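Local coordinates for putative lipoprotein (Bacteroides ovatus, PDB 3OQQ) that is of unknown function but is probably an extracellular lipoprotein, and holds calcium ions in the crystal, at residues 23-28 / 36-41; 121-126 / 158-163; 46-51 / 98-103; 62-67 / 106-111. One frame throughout, in Å; residues are numbered along the deposited sequence.

Interaction 1: 23-28 / 36-41; sequences VNVYSD and LLVGDV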
loop_
_atom_site.group_PDB
_atom_site.type_symbol
_atom_site.label_atom_id
_atom_site.label_comp_id
_atom_site.label_asym_id
_atom_site.label_seq_id
_atom_site.Cartn_x
_atom_site.Cartn_y
_atom_site.Cartn_z
ATOM N N VAL A 23 3.741 12.780 19.677
ATOM C CA VAL A 23 4.515 11.546 19.715
ATOM C C VAL A 23 4.381 10.744 18.404
ATOM O O VAL A 23 3.436 10.922 17.640
ATOM C CB VAL A 23 4.145 10.678 20.965
ATOM C CG1 VAL A 23 4.429 11.431 22.271
ATOM C CG2 VAL A 23 2.688 10.200 20.921
ATOM N N ASN A 24 5.314 9.820 18.197
ATOM C CA ASN A 24 5.300 8.919 17.056
ATOM C C ASN A 24 5.237 7.495 17.566
ATOM O O ASN A 24 5.911 7.180 18.536
ATOM C CB ASN A 24 6.517 9.157 16.191
ATOM C CG ASN A 24 6.495 10.515 15.549
ATOM O OD1 ASN A 24 5.502 10.939 14.964
ATOM N ND2 ASN A 24 7.573 11.250 15.690
ATOM N N VAL A 25 4.374 6.657 16.960
ATOM C CA VAL A 25 4.195 5.256 17.358
ATOM C C VAL A 25 4.683 4.367 16.212
ATOM O O VAL A 25 4.296 4.591 15.060
ATOM C CB VAL A 25 2.733 4.951 17.765
ATOM C CG1 VAL A 25 2.570 3.496 18.212
ATOM C CG2 VAL A 25 2.255 5.923 18.855
ATOM N N TYR A 26 5.550 3.386 16.527
ATOM C CA TYR A 26 6.171 2.464 15.556
ATOM C C TYR A 26 5.888 1.002 15.909
ATOM O O TYR A 26 5.711 0.681 17.089
ATOM C CB TYR A 26 7.714 2.666 15.552
ATOM C CG TYR A 26 8.164 4.085 15.258
ATOM C CD1 TYR A 26 8.240 5.039 16.271
ATOM C CD2 TYR A 26 8.544 4.463 13.977
ATOM C CE1 TYR A 26 8.605 6.353 15.997
ATOM C CE2 TYR A 26 8.911 5.780 13.688
ATOM C CZ TYR A 26 8.956 6.716 14.705
ATOM O OH TYR A 26 9.359 8.001 14.432
ATOM N N SER A 27 5.877 0.110 14.911
ATOM C CA SER A 27 5.685 -1.331 15.165
ATOM C C SER A 27 7.043 -2.008 15.485
ATOM O O SER A 27 7.071 -3.194 15.812
ATOM C CB SER A 27 5.028 -1.997 13.960
ATOM O OG SER A 27 5.846 -1.842 12.810
ATOM N N ASP A 28 8.160 -1.252 15.380
ATOM C CA ASP A 28 9.534 -1.731 15.612
ATOM C C ASP A 28 10.316 -0.800 16.532
ATOM O O ASP A 28 10.126 0.411 16.442
ATOM C CB ASP A 28 10.311 -1.798 14.263
ATOM C CG ASP A 28 9.807 -2.778 13.219
ATOM O OD1 ASP A 28 8.619 -2.678 12.822
ATOM O OD2 ASP A 28 10.625 -3.571 12.712
ATOM N N LEU A 36 6.611 3.335 11.147
ATOM C CA LEU A 36 5.677 4.296 11.747
ATOM C C LEU A 36 4.240 3.875 11.436
ATOM O O LEU A 36 3.904 3.589 10.277
ATOM C CB LEU A 36 5.933 5.714 11.226
ATOM C CG LEU A 36 5.293 6.849 12.008
ATOM C CD1 LEU A 36 6.255 7.967 12.178
ATOM C CD2 LEU A 36 4.045 7.371 11.290
ATOM N N LEU A 37 3.414 3.806 12.475
ATOM C CA LEU A 37 1.994 3.447 12.377
ATOM C C LEU A 37 1.123 4.701 12.454
ATOM O O LEU A 37 0.175 4.843 11.692
ATOM C CB LEU A 37 1.630 2.496 13.509
ATOM C CG LEU A 37 2.372 1.170 13.544
ATOM C CD1 LEU A 37 2.150 0.503 14.863
ATOM C CD2 LEU A 37 1.934 0.257 12.383
ATOM N N VAL A 38 1.453 5.606 13.388
ATOM C CA VAL A 38 0.717 6.857 13.595
ATOM C C VAL A 38 1.749 7.914 14.046
ATOM O O VAL A 38 2.610 7.632 14.881
ATOM C CB VAL A 38 -0.528 6.695 14.535
ATOM C CG1 VAL A 38 -0.141 6.335 15.957
ATOM C CG2 VAL A 38 -1.431 7.926 14.509
ATOM N N GLY A 39 1.719 9.066 13.382
ATOM C CA GLY A 39 2.637 10.170 13.632
ATOM C C GLY A 39 1.961 11.405 14.177
ATOM O O GLY A 39 0.746 11.574 14.007
ATOM N N ASP A 40 2.769 12.275 14.847
ATOM C CA ASP A 40 2.396 13.569 15.440
ATOM C C ASP A 40 1.068 13.501 16.238
ATOM O O ASP A 40 0.155 14.299 16.021
ATOM C CB ASP A 40 2.351 14.665 14.339
ATOM C CG ASP A 40 3.734 15.018 13.802
ATOM O OD1 ASP A 40 4.688 15.090 14.613
ATOM O OD2 ASP A 40 3.857 15.247 12.583
ATOM N N VAL A 41 1.007 12.549 17.186
ATOM C CA VAL A 41 -0.140 12.252 18.048
ATOM C C VAL A 41 -0.081 13.050 19.330
ATOM O O VAL A 41 0.914 12.981 20.045
ATOM C CB VAL A 41 -0.156 10.732 18.376
ATOM C CG1 VAL A 41 -1.376 10.337 19.199
ATOM C CG2 VAL A 41 -0.063 9.905 17.105
#

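Interaction 2: 121-126 / 158-163; sequences LFYHNT and VTECHS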
loop_
_atom_site.group_PDB
_atom_site.type_symbol
_atom_site.label_atom_id
_atom_site.label_comp_id
_atom_site.label_asym_id
_atom_site.label_seq_id
_atom_site.Cartn_x
_atom_site.Cartn_y
_atom_site.Cartn_z
ATOM N N LEU A 121 -2.262 14.962 13.260
ATOM C CA LEU A 121 -2.114 13.523 13.436
ATOM C C LEU A 121 -2.190 12.863 12.045
ATOM O O LEU A 121 -2.982 13.289 11.203
ATOM C CB LEU A 121 -3.207 12.986 14.398
ATOM C CG LEU A 121 -3.226 11.470 14.684
ATOM C CD1 LEU A 121 -3.598 11.186 16.112
ATOM C CD2 LEU A 121 -4.195 10.760 13.782
ATOM N N PHE A 122 -1.349 11.854 11.801
ATOM C CA PHE A 122 -1.402 11.143 10.527
ATOM C C PHE A 122 -1.231 9.664 10.753
ATOM O O PHE A 122 -0.440 9.257 11.607
ATOM C CB PHE A 122 -0.400 11.683 9.479
ATOM C CG PHE A 122 1.084 11.552 9.762
ATOM C CD1 PHE A 122 1.761 12.533 10.478
ATOM C CD2 PHE A 122 1.814 10.485 9.249
ATOM C CE1 PHE A 122 3.143 12.428 10.719
ATOM C CE2 PHE A 122 3.192 10.379 9.475
ATOM C CZ PHE A 122 3.851 11.351 10.207
ATOM N N TYR A 123 -2.046 8.867 10.053
ATOM C CA TYR A 123 -1.979 7.414 10.066
ATOM C C TYR A 123 -1.053 6.984 8.938
ATOM O O TYR A 123 -0.970 7.681 7.924
ATOM C CB TYR A 123 -3.371 6.814 9.891
ATOM C CG TYR A 123 -4.256 6.990 11.095
ATOM C CD1 TYR A 123 -4.168 6.125 12.184
ATOM C CD2 TYR A 123 -5.209 8.003 11.139
ATOM C CE1 TYR A 123 -4.988 6.284 13.303
ATOM C CE2 TYR A 123 -6.042 8.165 12.249
ATOM C CZ TYR A 123 -5.923 7.308 13.331
ATOM O OH TYR A 123 -6.740 7.466 14.424
ATOM N N HIS A 124 -0.349 5.865 9.101
ATOM C CA HIS A 124 0.575 5.430 8.067
ATOM C C HIS A 124 0.492 3.929 7.858
ATOM O O HIS A 124 0.557 3.162 8.836
ATOM C CB HIS A 124 2.040 5.842 8.431
ATOM C CG HIS A 124 3.080 5.401 7.436
ATOM N ND1 HIS A 124 4.172 4.657 7.821
ATOM C CD2 HIS A 124 3.167 5.649 6.103
ATOM C CE1 HIS A 124 4.890 4.470 6.721
ATOM N NE2 HIS A 124 4.327 5.061 5.665
ATOM N N ASN A 125 0.363 3.507 6.574
ATOM C CA ASN A 125 0.381 2.084 6.208
ATOM C C ASN A 125 1.195 1.899 4.914
ATOM O O ASN A 125 1.002 2.628 3.937
ATOM C CB ASN A 125 -1.040 1.499 6.077
ATOM C CG ASN A 125 -1.064 0.036 5.721
ATOM O OD1 ASN A 125 -1.536 -0.360 4.648
ATOM N ND2 ASN A 125 -0.534 -0.810 6.593
ATOM N N THR A 126 2.126 0.951 4.933
ATOM C CA THR A 126 3.002 0.669 3.786
ATOM C C THR A 126 3.167 -0.854 3.645
ATOM O O THR A 126 2.979 -1.592 4.609
ATOM C CB THR A 126 4.353 1.435 3.903
ATOM O OG1 THR A 126 5.134 1.218 2.727
ATOM C CG2 THR A 126 5.165 1.073 5.159
ATOM N N VAL A 158 -2.694 9.158 5.838
ATOM C CA VAL A 158 -3.948 9.883 5.983
ATOM C C VAL A 158 -3.713 10.892 7.105
ATOM O O VAL A 158 -3.494 10.505 8.250
ATOM C CB VAL A 158 -5.157 8.949 6.226
ATOM C CG1 VAL A 158 -6.394 9.745 6.657
ATOM C CG2 VAL A 158 -5.462 8.140 4.975
ATOM N N THR A 159 -3.706 12.175 6.761
ATOM C CA THR A 159 -3.466 13.274 7.693
ATOM C C THR A 159 -4.786 13.924 8.062
ATOM O O THR A 159 -5.620 14.178 7.184
ATOM C CB THR A 159 -2.538 14.280 7.015
ATOM O OG1 THR A 159 -1.384 13.595 6.538
ATOM C CG2 THR A 159 -2.157 15.461 7.916
ATOM N N GLU A 160 -4.976 14.192 9.358
ATOM C CA GLU A 160 -6.162 14.878 9.834
ATOM C C GLU A 160 -5.810 16.358 9.970
ATOM O O GLU A 160 -5.231 16.761 10.982
ATOM C CB GLU A 160 -6.667 14.247 11.135
ATOM C CG GLU A 160 -7.152 12.823 10.916
ATOM C CD GLU A 160 -7.680 12.100 12.135
ATOM O OE1 GLU A 160 -7.882 12.745 13.183
ATOM O OE2 GLU A 160 -7.953 10.888 12.025
ATOM N N CYS A 161 -6.062 17.146 8.902
ATOM C CA CYS A 161 -5.779 18.593 8.867
ATOM C C CYS A 161 -6.852 19.331 9.685
ATOM O O CYS A 161 -7.733 20.015 9.141
ATOM C CB CYS A 161 -5.686 19.123 7.439
ATOM S SG CYS A 161 -4.406 18.341 6.429
ATOM N N HIS A 162 -6.792 19.119 11.004
ATOM C CA HIS A 162 -7.708 19.662 11.994
ATOM C C HIS A 162 -6.973 20.712 12.813
ATOM O O HIS A 162 -5.772 20.560 13.057
ATOM C CB HIS A 162 -8.232 18.528 12.907
ATOM C CG HIS A 162 -8.918 17.391 12.194
ATOM N ND1 HIS A 162 -9.316 16.253 12.881
ATOM C CD2 HIS A 162 -9.284 17.261 10.892
ATOM C CE1 HIS A 162 -9.882 15.465 11.980
ATOM N NE2 HIS A 162 -9.875 16.023 10.767
ATOM N N SER A 163 -7.677 21.764 13.258
ATOM C CA SER A 163 -7.049 22.820 14.063
ATOM C C SER A 163 -6.560 22.304 15.446
ATOM O O SER A 163 -5.627 22.870 16.023
ATOM C CB SER A 163 -8.016 23.981 14.257
ATOM O OG SER A 163 -7.338 25.117 14.768
HETATM O O HOH W 1 -4.949 16.070 13.713
#

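Interaction 3: 46-51 / 98-103; sequences SRTLTL and LASVTL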
loop_
_atom_site.group_PDB
_atom_site.type_symbol
_atom_site.label_atom_id
_atom_site.label_comp_id
_atom_site.label_asym_id
_atom_site.label_seq_id
_atom_site.Cartn_x
_atom_site.Cartn_y
_atom_site.Cartn_z
ATOM N N SER A 46 -4.309 10.393 28.686
ATOM C CA SER A 46 -4.213 9.096 28.016
ATOM C C SER A 46 -4.995 9.129 26.691
ATOM O O SER A 46 -5.869 9.977 26.514
ATOM C CB SER A 46 -4.676 7.959 28.926
ATOM O OG SER A 46 -6.086 7.841 28.957
ATOM N N ARG A 47 -4.624 8.261 25.737
ATOM C CA ARG A 47 -5.291 8.228 24.437
ATOM C C ARG A 47 -5.276 6.817 23.861
ATOM O O ARG A 47 -4.209 6.236 23.686
ATOM C CB ARG A 47 -4.647 9.219 23.462
ATOM C CG ARG A 47 -5.388 9.301 22.141
ATOM C CD ARG A 47 -4.886 10.440 21.306
ATOM N NE ARG A 47 -5.760 10.667 20.161
ATOM C CZ ARG A 47 -5.574 11.605 19.246
ATOM N NH1 ARG A 47 -4.557 12.450 19.348
ATOM N NH2 ARG A 47 -6.409 11.716 18.228
ATOM N N THR A 48 -6.476 6.288 23.546
ATOM C CA THR A 48 -6.667 4.961 22.968
ATOM C C THR A 48 -6.842 5.120 21.455
ATOM O O THR A 48 -7.659 5.920 20.996
ATOM C CB THR A 48 -7.826 4.213 23.665
ATOM O OG1 THR A 48 -7.469 4.027 25.036
ATOM C CG2 THR A 48 -8.100 2.839 23.054
ATOM N N LEU A 49 -6.041 4.362 20.695
ATOM C CA LEU A 49 -6.044 4.372 19.231
ATOM C C LEU A 49 -6.120 2.997 18.651
ATOM O O LEU A 49 -5.477 2.071 19.147
ATOM C CB LEU A 49 -4.767 5.029 18.677
ATOM C CG LEU A 49 -4.533 6.519 18.903
ATOM C CD1 LEU A 49 -3.141 6.887 18.458
ATOM C CD2 LEU A 49 -5.528 7.354 18.130
ATOM N N THR A 50 -6.864 2.868 17.570
ATOM C CA THR A 50 -6.926 1.637 16.803
ATOM C C THR A 50 -5.839 1.765 15.734
ATOM O O THR A 50 -5.702 2.819 15.096
ATOM C CB THR A 50 -8.343 1.409 16.249
ATOM O OG1 THR A 50 -9.219 1.197 17.358
ATOM C CG2 THR A 50 -8.418 0.212 15.306
ATOM N N LEU A 51 -5.022 0.723 15.595
ATOM C CA LEU A 51 -3.925 0.740 14.643
ATOM C C LEU A 51 -3.946 -0.510 13.760
ATOM O O LEU A 51 -4.418 -1.571 14.172
ATOM C CB LEU A 51 -2.570 0.843 15.385
ATOM C CG LEU A 51 -2.346 1.985 16.408
ATOM C CD1 LEU A 51 -1.041 1.778 17.153
ATOM C CD2 LEU A 51 -2.307 3.346 15.745
ATOM N N LEU A 98 -5.914 -5.709 13.236
ATOM C CA LEU A 98 -6.349 -4.533 13.987
ATOM C C LEU A 98 -5.976 -4.720 15.436
ATOM O O LEU A 98 -6.156 -5.810 15.999
ATOM C CB LEU A 98 -7.861 -4.297 13.881
ATOM C CG LEU A 98 -8.373 -3.623 12.634
ATOM C CD1 LEU A 98 -9.890 -3.562 12.661
ATOM C CD2 LEU A 98 -7.752 -2.242 12.436
ATOM N N ALA A 99 -5.447 -3.661 16.050
ATOM C CA ALA A 99 -5.085 -3.709 17.463
ATOM C C ALA A 99 -5.326 -2.353 18.079
ATOM O O ALA A 99 -5.530 -1.361 17.364
ATOM C CB ALA A 99 -3.638 -4.148 17.635
ATOM N N SER A 100 -5.357 -2.323 19.406
ATOM C CA SER A 100 -5.606 -1.121 20.177
ATOM C C SER A 100 -4.465 -0.882 21.137
ATOM O O SER A 100 -3.863 -1.843 21.650
ATOM C CB SER A 100 -6.919 -1.245 20.939
ATOM O OG SER A 100 -7.210 -0.049 21.634
ATOM N N VAL A 101 -4.166 0.409 21.371
ATOM C CA VAL A 101 -3.104 0.837 22.275
ATOM C C VAL A 101 -3.626 2.014 23.076
ATOM O O VAL A 101 -4.393 2.814 22.550
ATOM C CB VAL A 101 -1.787 1.163 21.504
ATOM C CG1 VAL A 101 -1.889 2.457 20.692
ATOM C CG2 VAL A 101 -0.583 1.201 22.428
ATOM N N THR A 102 -3.243 2.095 24.344
ATOM C CA THR A 102 -3.596 3.223 25.197
ATOM C C THR A 102 -2.288 3.910 25.522
ATOM O O THR A 102 -1.448 3.363 26.223
ATOM C CB THR A 102 -4.422 2.793 26.404
ATOM O OG1 THR A 102 -5.655 2.279 25.902
ATOM C CG2 THR A 102 -4.717 3.961 27.352
ATOM N N LEU A 103 -2.083 5.074 24.917
ATOM C CA LEU A 103 -0.866 5.841 25.122
ATOM C C LEU A 103 -0.981 6.690 26.391
ATOM O O LEU A 103 -2.072 7.132 26.767
ATOM C CB LEU A 103 -0.595 6.736 23.901
ATOM C CG LEU A 103 -0.436 6.050 22.535
ATOM C CD1 LEU A 103 -0.333 7.092 21.445
ATOM C CD2 LEU A 103 0.780 5.094 22.502
#

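Interaction 4: 62-67 / 106-111; sequences MKYNTV and PEDAVQ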
loop_
_atom_site.group_PDB
_atom_site.type_symbol
_atom_site.label_atom_id
_atom_site.label_comp_id
_atom_site.label_asym_id
_atom_site.label_seq_id
_atom_site.Cartn_x
_atom_site.Cartn_y
_atom_site.Cartn_z
HETATM N N MSE A 62 6.504 4.010 21.371
HETATM C CA MSE A 62 6.203 5.432 21.302
HETATM C C MSE A 62 7.496 6.215 21.488
HETATM O O MSE A 62 8.130 6.110 22.545
HETATM C CB MSE A 62 5.166 5.801 22.384
HETATM C CG MSE A 62 4.723 7.263 22.345
HETATM SE SE MSE A 62 3.606 7.745 23.865
HETATM C CE MSE A 62 4.960 7.892 25.147
ATOM N N LYS A 63 7.906 6.958 20.446
ATOM C CA LYS A 63 9.080 7.824 20.545
ATOM C C LYS A 63 8.585 9.203 20.955
ATOM O O LYS A 63 7.578 9.695 20.410
ATOM C CB LYS A 63 9.907 7.862 19.252
ATOM C CG LYS A 63 10.552 6.501 18.956
ATOM C CD LYS A 63 12.008 6.556 18.515
ATOM C CE LYS A 63 12.477 5.154 18.187
ATOM N NZ LYS A 63 13.724 4.764 18.894
ATOM N N TYR A 64 9.250 9.805 21.952
ATOM C CA TYR A 64 8.827 11.110 22.428
ATOM C C TYR A 64 10.018 12.003 22.802
ATOM O O TYR A 64 11.093 11.508 23.148
ATOM C CB TYR A 64 7.874 10.948 23.635
ATOM C CG TYR A 64 8.526 10.434 24.913
ATOM C CD1 TYR A 64 8.590 9.071 25.186
ATOM C CD2 TYR A 64 8.985 11.318 25.891
ATOM C CE1 TYR A 64 9.132 8.597 26.381
ATOM C CE2 TYR A 64 9.528 10.856 27.088
ATOM C CZ TYR A 64 9.591 9.496 27.331
ATOM O OH TYR A 64 10.122 9.033 28.506
ATOM N N ASN A 65 9.785 13.324 22.771
ATOM C CA ASN A 65 10.744 14.351 23.141
ATOM C C ASN A 65 10.727 14.526 24.627
ATOM O O ASN A 65 9.654 14.673 25.225
ATOM C CB ASN A 65 10.403 15.682 22.444
ATOM C CG ASN A 65 10.439 15.568 20.949
ATOM O OD1 ASN A 65 11.377 15.023 20.388
ATOM N ND2 ASN A 65 9.406 16.026 20.267
ATOM N N THR A 66 11.915 14.507 25.235
ATOM C CA THR A 66 12.051 14.677 26.666
ATOM C C THR A 66 12.232 16.129 27.002
ATOM O O THR A 66 12.586 16.936 26.141
ATOM C CB THR A 66 13.228 13.861 27.227
ATOM O OG1 THR A 66 14.462 14.431 26.778
ATOM C CG2 THR A 66 13.128 12.342 26.938
ATOM N N VAL A 67 12.033 16.435 28.283
ATOM C CA VAL A 67 12.155 17.770 28.854
ATOM C C VAL A 67 13.627 18.272 28.742
ATOM O O VAL A 67 13.868 19.470 28.844
ATOM C CB VAL A 67 11.610 17.759 30.314
ATOM C CG1 VAL A 67 12.559 17.057 31.294
ATOM C CG2 VAL A 67 11.240 19.158 30.793
ATOM N N PRO A 106 5.027 9.760 29.725
ATOM C CA PRO A 106 5.883 9.674 30.923
ATOM C C PRO A 106 6.129 11.065 31.506
ATOM O O PRO A 106 5.947 12.060 30.806
ATOM C CB PRO A 106 7.177 9.050 30.376
ATOM C CG PRO A 106 6.746 8.328 29.148
ATOM C CD PRO A 106 5.750 9.258 28.540
ATOM N N GLU A 107 6.517 11.142 32.778
ATOM C CA GLU A 107 6.707 12.418 33.477
ATOM C C GLU A 107 7.887 13.262 32.944
ATOM O O GLU A 107 7.916 14.466 33.195
ATOM C CB GLU A 107 6.880 12.185 34.987
ATOM C CG GLU A 107 5.592 11.827 35.723
ATOM C CD GLU A 107 4.427 12.803 35.657
ATOM O OE1 GLU A 107 4.663 14.030 35.552
ATOM O OE2 GLU A 107 3.269 12.333 35.731
ATOM N N ASP A 108 8.847 12.643 32.240
ATOM C CA ASP A 108 9.985 13.355 31.664
ATOM C C ASP A 108 9.711 13.806 30.197
ATOM O O ASP A 108 10.624 14.268 29.518
ATOM C CB ASP A 108 11.246 12.472 31.737
ATOM C CG ASP A 108 11.205 11.204 30.906
ATOM O OD1 ASP A 108 10.114 10.837 30.420
ATOM O OD2 ASP A 108 12.256 10.620 30.694
ATOM N N ALA A 109 8.464 13.676 29.715
ATOM C CA ALA A 109 8.115 14.057 28.352
ATOM C C ALA A 109 7.845 15.546 28.231
ATOM O O ALA A 109 7.515 16.198 29.240
ATOM C CB ALA A 109 6.888 13.289 27.901
ATOM N N VAL A 110 7.940 16.083 26.981
ATOM C CA VAL A 110 7.524 17.466 26.717
ATOM C C VAL A 110 5.996 17.475 26.934
ATOM O O VAL A 110 5.272 16.714 26.274
ATOM C CB VAL A 110 7.928 18.042 25.327
ATOM C CG1 VAL A 110 7.278 19.423 25.112
ATOM C CG2 VAL A 110 9.446 18.146 25.203
ATOM N N GLN A 111 5.544 18.245 27.920
ATOM C CA GLN A 111 4.133 18.309 28.294
ATOM C C GLN A 111 3.324 19.155 27.299
ATOM O O GLN A 111 3.785 20.222 26.881
ATOM C CB GLN A 111 3.967 18.820 29.727
ATOM C CG GLN A 111 4.544 17.859 30.784
ATOM C CD GLN A 111 3.922 16.470 30.728
ATOM O OE1 GLN A 111 2.705 16.296 30.855
ATOM N NE2 GLN A 111 4.740 15.455 30.509
#

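Interaction 1: 23-28 / 36-41
The Y26 ring presents its CD2-CE2 side to L36: CE2 lies 3.8 Å from L36 CD1, while L36 N approaches CD2 obliquely at 3.6 Å. On the other side of the ring from L36, CE1 packs against K63 CG. The other flat group is the N24 amide, whose OD1 accepts a hydrogen bond from D40 N (3.0 Å), the donor 26° out of the carbonyl plane. N24 CG stands anti to the carbonyl carbon (chi1 -66°); OD1 also lies 3.3 Å from G39 CA. An alanine in place of N24 would probably leave D40 N without its acceptor and the G1 bulge at D40 and V41 less firmly held. In this twice-bulged beta hairpin, D40 and V41 both face V23 in the G1 bulge, D40 taking a positive phi of 45°; V41 N and V23 N bond reciprocally with V23 O and V41 O. L37 and V38 both face V25 in a classic bulge: V25 O receives L37 N at 2.8 Å and, weakly, V38 N at 3.5 Å, and V25 N returns a bond to V38 O. On the face carrying V23, V25, V38 and V41, V38 CG1 lies 3.7 Å from V25 CB. Strand 23-26 also pairs with strand 59-65, strand 36-41 pairs antiparallel with strand 122-131 (L37 with H124, G39 with F122), and V38 and V41 pack on strand 46-54.

Interaction 2: 121-126 / 158-163
Three backbone bonds join Y123 to V158 and L121 to E160: Y123 N to V158 O (2.8 Å), V158 N to Y123 O, and a nearly straight one from E160 N to L121 O (2.9 Å). Between them F122 and T159 form a non-hydrogen-bonded pair, with F122 CA making a CA-H...O contact to V158 O at 3.2 Å. One water extends the pairing past the last direct bond, accepting from L121 N and donating to E160 O. The result is an antiparallel strand pair, 122-131 with 150-161; strand 122-131 also pairs with strand 36-41 of the 23-41 hairpin. Polar side-chain contact centres on E160. Its chain is extended beyond CG (chi2 180°), which carries the carboxylate to the Y123 ring: OE2 sits in the ring plane at the edge, 3.3 Å from CE2, the two planes 52° apart. The same OE2 forms a salt bridge with NE of R324, on helix 314-328, so the buried charge has its counterpart there. Van der Waals contact is thinner: L121 CD2 lies 4.1 Å from E160 CD, L121 and E160 side by side, and on the opposite face F122 CB touches T159 OG1 at 3.6 Å. Past E160 the chain makes an inverse gamma turn at C161, laying the H162 ring with one face against E160 CB.

Interaction 3: 46-51 / 98-103
T48 OG1 and T102 OG1 share a hydrogen bond of 2.7 Å on the polar face of a regular antiparallel strand pair, 46-54 with 96-104. Each threonine has OG1 anti to its own carbonyl carbon (chi1 -63° for T48), and the two side chains cross obliquely to bring the hydroxyls together. Six backbone bonds knit the strands without a bulge: reciprocal pairs join R47 to L103, L49 to V101 and L51 to A99, the shortest being L103 N to R47 O at 2.7 Å. The non-hydrogen-bonded positions, T48 with T102 and T50 with S100, carry CA-H...O contacts such as T48 CA to V101 O at 3.2 Å. On the opposite face R47 runs out almost fully extended, away from the partner strand, and its NH1 bonds to Q165 OE1 and L42 O. Apart from R47, that face is apolar. L51 CD1 meets V101 CG1 at 3.7 Å, and L49 CD1 meets L103 CD1 at 4.1 Å. This layer lies against V38 and V41 of strand 36-41, consistent with two layers of a sandwich-like or curled sheet, while V101 and L103 also touch F76 of strand 71-80, the neighbour of strand 96-104. Methyls also make contacts on the polar face: T48 CG2 lies 3.3 Å from S100 OG, and T50 CG2 stands anti to its backbone N, where it meets L98 CD2 at 3.8 Å.

Interaction 4: 62-67 / 106-111
N65 to V67 and D108 to V110 are joined by a single beta bridge, T66 opposite A109, with V110 N bonding to N65 O at 2.8 Å and V67 N to D108 O at 2.9 Å, just where a type I turn from P106 to A109 ends. The Y64 side chain packs against the residues of that turn. Its CG stands between the backbone N and the carbonyl carbon (chi1 69°), and the ring reaches across to the loop. P106 CD lies over one face, offset toward the rim, 4.2 Å from the centroid of the Y64 ring and 16° off the normal, a CH-pi contact. A109 CB comes obliquely to CD2 at 3.5 Å. At the ring edge Y64 OH donates to D108 OD1 at 2.6 Å, using the syn lone pair of the carboxylate, whose plane is turned 62° from the ring. A phenylalanine at Y64 would probably leave D108 OD1 without its hydroxyl donor and the carboxylate more able to rotate. Selenomethionine M62 adds its tip, CE lying 3.7 Å from P106 CD, and V110 CG2 packs 3.8 Å from N65 CB. Outside the pair, N65 ND2 bonds to S20 O and T66 OG1 to T70 OG1. A short hydroxyl-carboxylate bond of this kind is consistent with an ionised D108, whose charge the phenol would partly offset, while the ring face rests on P106.

How the interactions relate
Interaction 1 touches all three others; its centre is about 11 Å from those of interactions 2 and 3. It meets interaction 2 through L36 O and H124 ND1 (2.7 Å, a probable hydrogen bond), interaction 3 by packing of V38 CG1 on L51 CD2 (3.7 Å), and interaction 4 through a probable hydrogen bond from K63 N to N24 O (2.8 Å). Interactions 2 and 3 pack at L121 CD1 and R47 NH2 (3.6 Å), interactions 3 and 4 at L103 CD2 and M62 SE (4.1 Å). Interactions 2 and 4 do not touch, their nearest atoms being about 11 Å apart. No active site is known. Side chains of D40, L121, R47 and V110 lie about 11 to 12 Å from a calcium ion, probably the one held by N114, D117 and Q164.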